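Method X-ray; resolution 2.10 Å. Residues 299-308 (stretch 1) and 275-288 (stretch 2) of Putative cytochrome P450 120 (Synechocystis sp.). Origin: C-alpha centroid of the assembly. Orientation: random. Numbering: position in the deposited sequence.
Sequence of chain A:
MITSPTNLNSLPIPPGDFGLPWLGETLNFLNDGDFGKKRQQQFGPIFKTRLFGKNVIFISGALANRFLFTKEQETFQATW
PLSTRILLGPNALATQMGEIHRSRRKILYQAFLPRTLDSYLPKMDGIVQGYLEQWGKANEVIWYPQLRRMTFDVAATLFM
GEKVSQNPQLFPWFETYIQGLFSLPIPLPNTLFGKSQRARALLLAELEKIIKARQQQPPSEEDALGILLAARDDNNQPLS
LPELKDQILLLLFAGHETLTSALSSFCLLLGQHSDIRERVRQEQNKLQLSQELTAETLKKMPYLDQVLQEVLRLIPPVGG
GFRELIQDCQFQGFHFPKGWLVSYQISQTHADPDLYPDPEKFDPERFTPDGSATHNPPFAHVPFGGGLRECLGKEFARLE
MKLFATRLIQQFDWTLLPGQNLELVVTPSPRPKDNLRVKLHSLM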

# COMPACT_ATOMS: atom_id res chain seq x y z
N LYS A 299 8.56 7.38 -18.98
CA LYS A 299 8.21 8.79 -18.73
C LYS A 299 7.50 9.44 -19.92
O LYS A 299 7.14 10.62 -19.87
CB LYS A 299 9.45 9.61 -18.35
CG LYS A 299 9.86 9.47 -16.91
CD LYS A 299 11.32 9.83 -16.74
CE LYS A 299 11.79 9.71 -15.30
NZ LYS A 299 11.75 8.31 -14.81
N LYS A 300 7.31 8.67 -20.99
CA LYS A 300 6.57 9.11 -22.17
C LYS A 300 5.17 8.47 -22.23
O LYS A 300 4.64 8.17 -23.31
CB LYS A 300 7.35 8.77 -23.44
CG LYS A 300 8.68 9.51 -23.63
CD LYS A 300 9.02 9.58 -25.12
CE LYS A 300 10.41 10.17 -25.37
NZ LYS A 300 11.47 9.11 -25.36
N MET A 301 4.56 8.26 -21.07
CA MET A 301 3.26 7.58 -21.02
C MET A 301 2.23 8.37 -20.22
O MET A 301 1.79 7.90 -19.17
CB MET A 301 3.42 6.16 -20.45
CG MET A 301 4.20 5.20 -21.34
SD MET A 301 4.83 3.74 -20.47
CE MET A 301 5.75 2.98 -21.81
N PRO A 302 1.85 9.57 -20.71
CA PRO A 302 0.86 10.41 -20.03
C PRO A 302 -0.54 9.79 -19.88
O PRO A 302 -1.20 10.02 -18.86
CB PRO A 302 0.77 11.66 -20.94
CG PRO A 302 1.24 11.19 -22.28
CD PRO A 302 2.35 10.23 -21.93
N TYR A 303 -1.01 9.06 -20.89
CA TYR A 303 -2.32 8.43 -20.76
C TYR A 303 -2.31 7.27 -19.76
O TYR A 303 -3.24 7.12 -18.98
CB TYR A 303 -2.86 7.95 -22.12
CG TYR A 303 -4.22 7.33 -21.98
CD1 TYR A 303 -5.34 8.11 -21.71
CD2 TYR A 303 -4.38 5.93 -22.06
CE1 TYR A 303 -6.58 7.54 -21.56
CE2 TYR A 303 -5.63 5.35 -21.89
CZ TYR A 303 -6.72 6.16 -21.65
OH TYR A 303 -7.95 5.60 -21.50
N LEU A 304 -1.25 6.45 -19.78
CA LEU A 304 -1.10 5.37 -18.80
C LEU A 304 -1.04 5.96 -17.39
O LEU A 304 -1.68 5.45 -16.46
CB LEU A 304 0.12 4.49 -19.09
CG LEU A 304 0.46 3.37 -18.09
CD1 LEU A 304 -0.70 2.37 -17.95
CD2 LEU A 304 1.73 2.64 -18.47
N ASP A 305 -0.30 7.06 -17.25
CA ASP A 305 -0.31 7.85 -16.02
C ASP A 305 -1.72 8.08 -15.47
O ASP A 305 -1.96 7.88 -14.27
CB ASP A 305 0.38 9.20 -16.22
CG ASP A 305 1.89 9.12 -16.16
OD1 ASP A 305 2.47 8.04 -15.91
OD2 ASP A 305 2.52 10.17 -16.38
N GLN A 306 -2.64 8.53 -16.34
CA GLN A 306 -4.05 8.76 -15.97
C GLN A 306 -4.79 7.50 -15.50
O GLN A 306 -5.54 7.53 -14.53
CB GLN A 306 -4.82 9.33 -17.15
CG GLN A 306 -4.53 10.79 -17.45
CD GLN A 306 -5.41 11.30 -18.57
OE1 GLN A 306 -6.63 11.05 -18.60
NE2 GLN A 306 -4.81 12.02 -19.51
N VAL A 307 -4.61 6.41 -16.23
CA VAL A 307 -5.24 5.12 -15.91
C VAL A 307 -4.80 4.66 -14.50
O VAL A 307 -5.61 4.18 -13.69
CB VAL A 307 -4.87 4.07 -16.98
CG1 VAL A 307 -5.32 2.67 -16.59
CG2 VAL A 307 -5.46 4.48 -18.32
N LEU A 308 -3.52 4.85 -14.21
CA LEU A 308 -2.97 4.37 -12.96
C LEU A 308 -3.42 5.23 -11.77
O LEU A 308 -3.74 4.68 -10.72
CB LEU A 308 -1.45 4.18 -13.06
CG LEU A 308 -0.96 3.13 -14.07
CD1 LEU A 308 0.57 3.15 -14.18
CD2 LEU A 308 -1.46 1.72 -13.73
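Stretch 2, residues 275-288: DIRERVRQEQNKLQ

How does stretch 2 run relative to stretch 1? It enters as an alpha helix, already under way at Asp275, and its axis passes 9.3 Å from that of the helix that starts at Pro302. The N-to-C directions differ by 150°, a signed crossing angle of -150°, so the two helices are roughly antiparallel. As stretch 2 advances, its partners therefore fall back along stretch 1: Ile276 lies across from Val307, Val280 from Leu304, Glu283 from Met301 and Leu287 from Lys300. The backbones come near each other in the middle, where the CA atoms of Val280 and Leu304 are 5.8 Å apart.

What does the first part of the helix offer? Ile276, with chi1 m and chi2 t, places its CG2 3.7 Å from Val307 CG2 and 3.4 Å from Tyr303 OH. Arg277 and Glu278 point their CA-to-CB bonds away and make no contact. One turn after Asp275, Arg279 points toward stretch 1, and its side chain lays the guanidinium against the Tyr303 ring: NE lies over one face, and NH1 is 3.3 Å from Tyr303 CE1. Val280 instead meets the ring near its plane, with CG2 3.9 Å from Tyr303 CE2. Its other methyl, CG1, is 4.1 Å from Leu304 CD1, while CG2 also lies 4.1 Å from Val307 CG2. Tyr303 is thus a knob in a hole formed by Ile276, Arg279, Val280 and Glu283.

Why does Glu283 matter so much to the contact? Its extended side chain, t at both chi1 and chi2, carries the carboxylate to the start of the opposing helix, where the first backbone NH groups have no preceding turn to bond to. Tyr303 N donates to Glu283 OE2 at 2.7 Å, and Leu304 N donates to Glu283 OE1 at 3.1 Å, so both oxygens are used. Pro302 N is also 3.2 Å from Glu283 OE2, but a proline nitrogen within the chain has no hydrogen to share, and this proximity is packing alone.

How does stretch 2 finish? Beyond Glu283 the side chains of Asn285 and Lys286 stay out of reach, and the chain has left the helix by Lys286, whose N still bonds to Gln282 O at 3.3 Å. Leu287 then turns its CA-to-CB bond toward stretch 1 and covers the residues ahead of Pro302. Its CD1 lies 4.1 Å from Met301 CE, and its CD2 lies 3.8 Å from Lys300 CB. Gln288, modelled only to CB, makes no contact.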

# COMPACT_ATOMS: atom_id res chain seq x y z
N ASP A 275 -11.38 -1.08 -24.02
CA ASP A 275 -11.25 0.13 -24.80
C ASP A 275 -10.15 0.97 -24.21
O ASP A 275 -9.37 1.57 -24.93
CB ASP A 275 -12.58 0.90 -24.84
CG ASP A 275 -13.12 1.22 -23.43
OD1 ASP A 275 -12.99 0.40 -22.49
OD2 ASP A 275 -13.71 2.32 -23.27
N ILE A 276 -10.12 1.03 -22.88
CA ILE A 276 -9.06 1.73 -22.15
C ILE A 276 -7.73 1.01 -22.36
O ILE A 276 -6.70 1.65 -22.59
CB ILE A 276 -9.41 1.90 -20.63
CG1 ILE A 276 -10.74 2.64 -20.50
CG2 ILE A 276 -8.29 2.65 -19.90
CD1 ILE A 276 -11.21 2.91 -19.09
N ARG A 277 -7.78 -0.32 -22.34
CA ARG A 277 -6.63 -1.17 -22.61
C ARG A 277 -5.99 -0.86 -23.98
O ARG A 277 -4.76 -0.78 -24.09
CB ARG A 277 -7.07 -2.64 -22.53
CG ARG A 277 -5.96 -3.69 -22.63
CD ARG A 277 -6.48 -4.98 -22.03
NE ARG A 277 -7.00 -5.93 -23.01
CZ ARG A 277 -8.02 -6.76 -22.79
NH1 ARG A 277 -8.69 -6.73 -21.66
NH2 ARG A 277 -8.41 -7.59 -23.74
N GLU A 278 -6.83 -0.69 -25.00
CA GLU A 278 -6.36 -0.38 -26.35
C GLU A 278 -5.73 1.01 -26.47
O GLU A 278 -4.77 1.18 -27.21
CB GLU A 278 -7.51 -0.48 -27.35
CG GLU A 278 -7.92 -1.89 -27.70
CD GLU A 278 -6.93 -2.59 -28.63
OE1 GLU A 278 -6.03 -1.91 -29.19
OE2 GLU A 278 -7.06 -3.82 -28.78
N ARG A 279 -6.29 2.00 -25.78
CA ARG A 279 -5.74 3.35 -25.79
C ARG A 279 -4.34 3.40 -25.17
O ARG A 279 -3.50 4.18 -25.61
CB ARG A 279 -6.66 4.34 -25.08
CG ARG A 279 -8.04 4.52 -25.71
CD ARG A 279 -8.75 5.75 -25.14
NE ARG A 279 -7.92 6.95 -25.25
CZ ARG A 279 -8.09 8.07 -24.55
NH1 ARG A 279 -9.07 8.17 -23.66
NH2 ARG A 279 -7.27 9.11 -24.75
N VAL A 280 -4.12 2.58 -24.14
CA VAL A 280 -2.79 2.40 -23.54
C VAL A 280 -1.83 1.82 -24.58
O VAL A 280 -0.69 2.26 -24.72
CB VAL A 280 -2.83 1.50 -22.27
CG1 VAL A 280 -1.42 1.15 -21.78
CG2 VAL A 280 -3.60 2.16 -21.15
N ARG A 281 -2.33 0.82 -25.31
CA ARG A 281 -1.56 0.12 -26.32
C ARG A 281 -1.22 1.05 -27.49
O ARG A 281 -0.12 1.01 -28.01
CB ARG A 281 -2.31 -1.12 -26.82
CG ARG A 281 -1.46 -2.07 -27.67
CD ARG A 281 -2.15 -3.43 -27.90
NE ARG A 281 -2.15 -4.28 -26.71
CZ ARG A 281 -3.23 -4.86 -26.18
NH1 ARG A 281 -4.44 -4.73 -26.73
NH2 ARG A 281 -3.09 -5.62 -25.10
N GLN A 282 -2.19 1.87 -27.88
CA GLN A 282 -2.02 2.86 -28.94
C GLN A 282 -0.93 3.86 -28.55
O GLN A 282 -0.17 4.33 -29.41
CB GLN A 282 -3.36 3.57 -29.22
CG GLN A 282 -3.28 4.69 -30.27
CD GLN A 282 -4.58 5.50 -30.44
OE1 GLN A 282 -5.01 5.78 -31.57
NE2 GLN A 282 -5.19 5.89 -29.32
N GLU A 283 -0.86 4.17 -27.26
CA GLU A 283 0.13 5.08 -26.73
C GLU A 283 1.53 4.50 -26.83
O GLU A 283 2.46 5.18 -27.26
CB GLU A 283 -0.19 5.47 -25.28
CG GLU A 283 0.83 6.39 -24.64
CD GLU A 283 0.46 6.79 -23.23
OE1 GLU A 283 0.39 5.90 -22.34
OE2 GLU A 283 0.24 8.00 -23.03
N GLN A 284 1.68 3.23 -26.44
CA GLN A 284 3.00 2.57 -26.46
C GLN A 284 3.42 2.17 -27.87
O GLN A 284 4.54 1.68 -28.06
CB GLN A 284 3.05 1.38 -25.49
CG GLN A 284 1.90 0.42 -25.62
CD GLN A 284 2.01 -0.82 -24.76
OE1 GLN A 284 2.19 -0.75 -23.54
NE2 GLN A 284 1.90 -1.96 -25.39
N ASN A 285 2.53 2.38 -28.84
CA ASN A 285 2.80 2.08 -30.25
C ASN A 285 3.32 3.30 -31.00
O ASN A 285 4.11 3.16 -31.94
CB ASN A 285 1.56 1.53 -30.96
CG ASN A 285 1.27 0.07 -30.61
OD1 ASN A 285 0.27 -0.49 -31.06
ND2 ASN A 285 2.14 -0.55 -29.83
N LYS A 286 2.87 4.48 -30.59
CA LYS A 286 3.39 5.74 -31.10
C LYS A 286 4.80 6.01 -30.57
O LYS A 286 5.42 7.04 -30.90
CB LYS A 286 2.45 6.90 -30.74
CG LYS A 286 1.09 6.84 -31.43
CD LYS A 286 0.29 8.14 -31.23
CE LYS A 286 -1.21 7.89 -31.20
NZ LYS A 286 -1.72 7.10 -32.38
N LEU A 287 5.31 5.10 -29.74
CA LEU A 287 6.69 5.13 -29.29
C LEU A 287 7.44 4.10 -30.11
O LEU A 287 7.29 4.04 -31.34
CB LEU A 287 6.80 4.78 -27.80
CG LEU A 287 6.11 5.65 -26.75
CD1 LEU A 287 6.27 5.02 -25.37
CD2 LEU A 287 6.66 7.07 -26.75
N GLN A 288 8.26 3.30 -29.43
CA GLN A 288 8.95 2.16 -30.02
C GLN A 288 9.56 1.31 -28.91
O GLN A 288 10.68 1.58 -28.46
CB GLN A 288 10.03 2.61 -31.02